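Long-range contact in 4-oxalmesaconate hydratase (Pseudomonas putida, PDB 5CGZ), which hydrates 4-carboxy-2-hydroxymuconate, the enol form of oxalomesaconate, in the third step of gallate degradation, with one zinc ion bound per subunit: residues Y102-H113 against E146-F157. Residues are numbered along the deposited sequence; the frame is centred on the assembly and turned at random.
Sequences YRRVQPEFVLSH and EKIVGAPPVYAF
Val110 and Tyr155 lie on neighbouring parallel strands joined by a right-handed crossover through helix 122-138, in the Rossmann-like sheet of this MshB deacetylase family enzyme. Four backbone bonds form the ladder: Val110 N to Pro153 O, Tyr155 N to Val110 O, Ser112 N to Tyr155 O (2.9 Å) and Phe157 N to Ser112 O. Neither Pro152 nor Pro153 has an amide hydrogen to give, and the ladder starts only where Pro153 supplies its carbonyl. The other edge of strand 110-112 bonds to strand 3-8, so the strand is held from both sides.

Beyond the strands, side chains and water take over the pairing. Arg103 NH1 forms a salt bridge with Glu146 OE1 at 2.9 Å; Glu146 OE1 lies in the guanidinium plane, whereas NH1 meets that oxygen on its anti side, 27° out of the carboxylate plane. NH1 also donates to Tyr142 O, and NE donates to Ala137 O. Bent at chi2 (-79°), Gln106 sends NE2 to Arg103 O and, weakly, to Lys147 O (3.2 Å), while one water links these same two carbonyls. A second water donates to Gln106 OE1 and accepts from Gly150 N.

Near the zinc site, His113 NE2 accepts a hydrogen bond from Ala9 N, and the edge of Phe157 meets the imidazole face in a T-shaped stack. Ser112 O, already accepting from Phe157 N, also sits over the centre of that phenyl ring, 3.2 Å from CD1 of Phe157.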
loop_
_atom_site.group_PDB
_atom_site.type_symbol
_atom_site.label_atom_id
_atom_site.label_comp_id
_atom_site.label_asym_id
_atom_site.label_seq_id
_atom_site.Cartn_x
_atom_site.Cartn_y
_atom_site.Cartn_z
ATOM N N TYR A 102 -16.496 13.189 25.085
ATOM C CA TYR A 102 -17.382 12.837 23.974
ATOM C C TYR A 102 -18.842 12.822 24.410
ATOM O O TYR A 102 -19.711 13.358 23.719
ATOM C CB TYR A 102 -17.030 11.462 23.400
ATOM C CG TYR A 102 -16.004 11.441 22.277
ATOM C CD1 TYR A 102 -16.395 11.584 20.946
ATOM C CD2 TYR A 102 -14.653 11.218 22.543
ATOM C CE1 TYR A 102 -15.457 11.535 19.905
ATOM C CE2 TYR A 102 -13.705 11.161 21.507
ATOM C CZ TYR A 102 -14.119 11.323 20.195
ATOM O OH TYR A 102 -13.194 11.271 19.176
ATOM N N ARG A 103 -19.111 12.177 25.542
ATOM C CA ARG A 103 -20.482 12.057 26.038
ATOM C C ARG A 103 -21.075 13.442 26.342
ATOM O O ARG A 103 -22.253 13.688 26.103
ATOM C CB ARG A 103 -20.523 11.158 27.281
ATOM C CG ARG A 103 -20.341 9.655 27.006
ATOM C CD ARG A 103 -21.621 9.054 26.479
ATOM N NE ARG A 103 -21.528 7.645 26.106
ATOM C CZ ARG A 103 -21.734 6.620 26.933
ATOM N NH1 ARG A 103 -22.021 6.836 28.216
ATOM N NH2 ARG A 103 -21.647 5.371 26.476
ATOM N N ARG A 104 -20.247 14.351 26.843
ATOM C CA ARG A 104 -20.698 15.699 27.182
ATOM C C ARG A 104 -20.856 16.595 25.949
ATOM O O ARG A 104 -21.844 17.306 25.802
ATOM C CB ARG A 104 -19.718 16.340 28.168
ATOM C CG ARG A 104 -20.099 17.736 28.609
ATOM C CD ARG A 104 -19.058 18.321 29.559
ATOM N NE ARG A 104 -17.871 18.818 28.861
ATOM C CZ ARG A 104 -16.649 18.306 28.998
ATOM N NH1 ARG A 104 -16.442 17.271 29.809
ATOM N NH2 ARG A 104 -15.629 18.829 28.327
ATOM N N VAL A 105 -19.876 16.557 25.058
ATOM C CA VAL A 105 -19.875 17.441 23.902
ATOM C C VAL A 105 -20.789 16.935 22.777
ATOM O O VAL A 105 -21.383 17.732 22.047
ATOM C CB VAL A 105 -18.436 17.622 23.362
ATOM C CG1 VAL A 105 -18.449 18.352 22.014
ATOM C CG2 VAL A 105 -17.578 18.360 24.388
ATOM N N GLN A 106 -20.904 15.616 22.648
ATOM C CA GLN A 106 -21.663 15.008 21.551
ATOM C C GLN A 106 -21.268 15.599 20.187
ATOM O O GLN A 106 -22.115 16.089 19.441
ATOM C CB GLN A 106 -23.166 15.185 21.791
ATOM C CG GLN A 106 -23.692 14.455 23.036
ATOM C CD GLN A 106 -23.895 12.966 22.795
ATOM O OE1 GLN A 106 -24.087 12.533 21.660
ATOM N NE2 GLN A 106 -23.844 12.177 23.864
ATOM N N PRO A 107 -19.972 15.554 19.853
ATOM C CA PRO A 107 -19.501 16.262 18.651
ATOM C C PRO A 107 -20.056 15.692 17.342
ATOM O O PRO A 107 -20.304 14.485 17.244
ATOM C CB PRO A 107 -17.981 16.087 18.719
ATOM C CG PRO A 107 -17.791 14.788 19.478
ATOM C CD PRO A 107 -18.903 14.771 20.506
ATOM N N GLU A 108 -20.245 16.561 16.348
ATOM C CA GLU A 108 -20.675 16.135 15.019
ATOM C C GLU A 108 -19.510 15.609 14.202
ATOM O O GLU A 108 -19.705 14.851 13.250
ATOM C CB GLU A 108 -21.332 17.283 14.255
ATOM C CG GLU A 108 -22.744 17.613 14.714
ATOM C CD GLU A 108 -23.380 18.688 13.845
ATOM O OE1 GLU A 108 -22.902 18.919 12.699
ATOM O OE2 GLU A 108 -24.355 19.307 14.310
ATOM N N PHE A 109 -18.305 16.045 14.553
ATOM C CA PHE A 109 -17.102 15.526 13.912
ATOM C C PHE A 109 -15.912 15.742 14.832
ATOM O O PHE A 109 -15.993 16.516 15.795
ATOM C CB PHE A 109 -16.872 16.179 12.532
ATOM C CG PHE A 109 -16.593 17.669 12.578
ATOM C CD1 PHE A 109 -15.297 18.144 12.745
ATOM C CD2 PHE A 109 -17.622 18.589 12.417
ATOM C CE1 PHE A 109 -15.032 19.512 12.772
ATOM C CE2 PHE A 109 -17.369 19.958 12.440
ATOM C CZ PHE A 109 -16.072 20.422 12.622
ATOM N N VAL A 110 -14.824 15.033 14.546
ATOM C CA VAL A 110 -13.616 15.098 15.362
ATOM C C VAL A 110 -12.384 15.352 14.494
ATOM O O VAL A 110 -12.227 14.746 13.434
ATOM C CB VAL A 110 -13.409 13.796 16.153
ATOM C CG1 VAL A 110 -12.258 13.952 17.147
ATOM C CG2 VAL A 110 -14.692 13.405 16.863
ATOM N N LEU A 111 -11.512 16.251 14.942
ATOM C CA LEU A 111 -10.236 16.473 14.262
ATOM C C LEU A 111 -9.092 16.039 15.172
ATOM O O LEU A 111 -9.079 16.378 16.360
ATOM C CB LEU A 111 -10.066 17.948 13.884
ATOM C CG LEU A 111 -11.216 18.641 13.162
ATOM C CD1 LEU A 111 -10.797 20.039 12.749
ATOM C CD2 LEU A 111 -11.632 17.825 11.950
ATOM N N SER A 112 -8.140 15.281 14.636
ATOM C CA SER A 112 -6.942 14.954 15.405
ATOM C C SER A 112 -5.777 14.675 14.449
ATOM O O SER A 112 -5.847 15.039 13.269
ATOM C CB SER A 112 -7.200 13.769 16.348
ATOM O OG SER A 112 -6.186 13.683 17.342
ATOM N N HIS A 113 -4.722 14.031 14.952
ATOM C CA HIS A 113 -3.468 13.860 14.194
ATOM C C HIS A 113 -3.471 12.666 13.235
ATOM O O HIS A 113 -4.305 11.775 13.348
ATOM C CB HIS A 113 -2.282 13.696 15.156
ATOM C CG HIS A 113 -2.054 14.870 16.053
ATOM N ND1 HIS A 113 -1.128 15.858 15.771
ATOM C CD2 HIS A 113 -2.607 15.214 17.239
ATOM C CE1 HIS A 113 -1.131 16.756 16.736
ATOM N NE2 HIS A 113 -2.021 16.387 17.645
ATOM N N GLU A 146 -26.598 6.838 30.251
ATOM C CA GLU A 146 -26.147 8.070 29.607
ATOM C C GLU A 146 -26.459 8.032 28.113
ATOM O O GLU A 146 -26.480 6.961 27.504
ATOM C CB GLU A 146 -24.643 8.283 29.793
ATOM C CG GLU A 146 -24.184 8.647 31.171
ATOM C CD GLU A 146 -22.752 9.178 31.163
ATOM O OE1 GLU A 146 -22.057 9.048 30.121
ATOM O OE2 GLU A 146 -22.321 9.738 32.195
ATOM N N LYS A 147 -26.683 9.199 27.520
ATOM C CA LYS A 147 -26.881 9.294 26.078
ATOM C C LYS A 147 -25.590 8.918 25.338
ATOM O O LYS A 147 -24.542 9.522 25.572
ATOM C CB LYS A 147 -27.318 10.706 25.685
ATOM C CG LYS A 147 -27.643 10.833 24.212
ATOM C CD LYS A 147 -27.850 12.280 23.793
ATOM C CE LYS A 147 -28.201 12.349 22.309
ATOM N NZ LYS A 147 -27.928 13.696 21.729
ATOM N N ILE A 148 -25.661 7.923 24.458
ATOM C CA ILE A 148 -24.469 7.467 23.752
ATOM C C ILE A 148 -24.112 8.408 22.608
ATOM O O ILE A 148 -24.927 9.219 22.163
ATOM C CB ILE A 148 -24.635 6.037 23.184
ATOM C CG1 ILE A 148 -25.659 6.021 22.046
ATOM C CG2 ILE A 148 -25.026 5.060 24.288
ATOM C CD1 ILE A 148 -25.860 4.657 21.427
ATOM N N VAL A 149 -22.876 8.293 22.144
ATOM C CA VAL A 149 -22.406 9.006 20.965
ATOM C C VAL A 149 -22.826 8.241 19.703
ATOM O O VAL A 149 -22.949 7.009 19.731
ATOM C CB VAL A 149 -20.873 9.180 21.032
ATOM C CG1 VAL A 149 -20.263 9.313 19.655
ATOM C CG2 VAL A 149 -20.523 10.368 21.927
ATOM N N GLY A 150 -23.066 8.964 18.610
ATOM C CA GLY A 150 -23.394 8.334 17.335
ATOM C C GLY A 150 -22.132 7.948 16.568
ATOM O O GLY A 150 -21.261 7.262 17.106
ATOM N N ALA A 151 -22.019 8.403 15.320
ATOM C CA ALA A 151 -20.846 8.100 14.501
ATOM C C ALA A 151 -20.291 9.358 13.848
ATOM O O ALA A 151 -20.313 9.480 12.629
ATOM C CB ALA A 151 -21.192 7.053 13.430
ATOM N N PRO A 152 -19.802 10.306 14.660
ATOM C CA PRO A 152 -19.242 11.524 14.062
ATOM C C PRO A 152 -18.025 11.189 13.210
ATOM O O PRO A 152 -17.189 10.400 13.644
ATOM C CB PRO A 152 -18.847 12.379 15.278
ATOM C CG PRO A 152 -18.649 11.370 16.397
ATOM C CD PRO A 152 -19.662 10.282 16.130
ATOM N N PRO A 153 -17.951 11.753 12.002
ATOM C CA PRO A 153 -16.746 11.612 11.177
ATOM C C PRO A 153 -15.492 12.020 11.950
ATOM O O PRO A 153 -15.529 12.927 12.782
ATOM C CB PRO A 153 -17.006 12.564 10.001
ATOM C CG PRO A 153 -18.516 12.605 9.884
ATOM C CD PRO A 153 -19.027 12.496 11.316
ATOM N N VAL A 154 -14.395 11.322 11.695
ATOM C CA VAL A 154 -13.110 11.656 12.289
ATOM C C VAL A 154 -12.138 12.004 11.154
ATOM O O VAL A 154 -12.114 11.326 10.128
ATOM C CB VAL A 154 -12.556 10.491 13.130
ATOM C CG1 VAL A 154 -11.180 10.847 13.709
ATOM C CG2 VAL A 154 -13.536 10.108 14.244
ATOM N N TYR A 155 -11.355 13.061 11.333
ATOM C CA TYR A 155 -10.394 13.486 10.321
ATOM C C TYR A 155 -9.026 13.692 10.931
ATOM O O TYR A 155 -8.916 14.186 12.051
ATOM C CB TYR A 155 -10.809 14.804 9.662
ATOM C CG TYR A 155 -12.186 14.848 9.037
ATOM C CD1 TYR A 155 -13.301 15.191 9.799
ATOM C CD2 TYR A 155 -12.365 14.594 7.679
ATOM C CE1 TYR A 155 -14.565 15.256 9.232
ATOM C CE2 TYR A 155 -13.632 14.662 7.094
ATOM C CZ TYR A 155 -14.727 14.996 7.883
ATOM O OH TYR A 155 -15.990 15.080 7.334
ATOM N N ALA A 156 -7.984 13.357 10.179
ATOM C CA ALA A 156 -6.629 13.732 10.557
ATOM C C ALA A 156 -6.291 15.041 9.867
ATOM O O ALA A 156 -6.373 15.128 8.634
ATOM C CB ALA A 156 -5.632 12.645 10.177
ATOM N N PHE A 157 -5.944 16.068 10.647
ATOM C CA PHE A 157 -5.506 17.321 10.039
ATOM C C PHE A 157 -4.036 17.176 9.606
ATOM O O PHE A 157 -3.411 16.131 9.842
ATOM C CB PHE A 157 -5.720 18.530 10.982
ATOM C CG PHE A 157 -5.348 18.285 12.426
ATOM C CD1 PHE A 157 -4.125 17.722 12.771
ATOM C CD2 PHE A 157 -6.218 18.670 13.450
ATOM C CE1 PHE A 157 -3.783 17.521 14.119
ATOM C CE2 PHE A 157 -5.887 18.479 14.782
ATOM C CZ PHE A 157 -4.671 17.901 15.121
HETATM O O HOH W 1 -24.354 11.502 27.393
HETATM O O HOH W 2 -23.453 11.927 18.961
#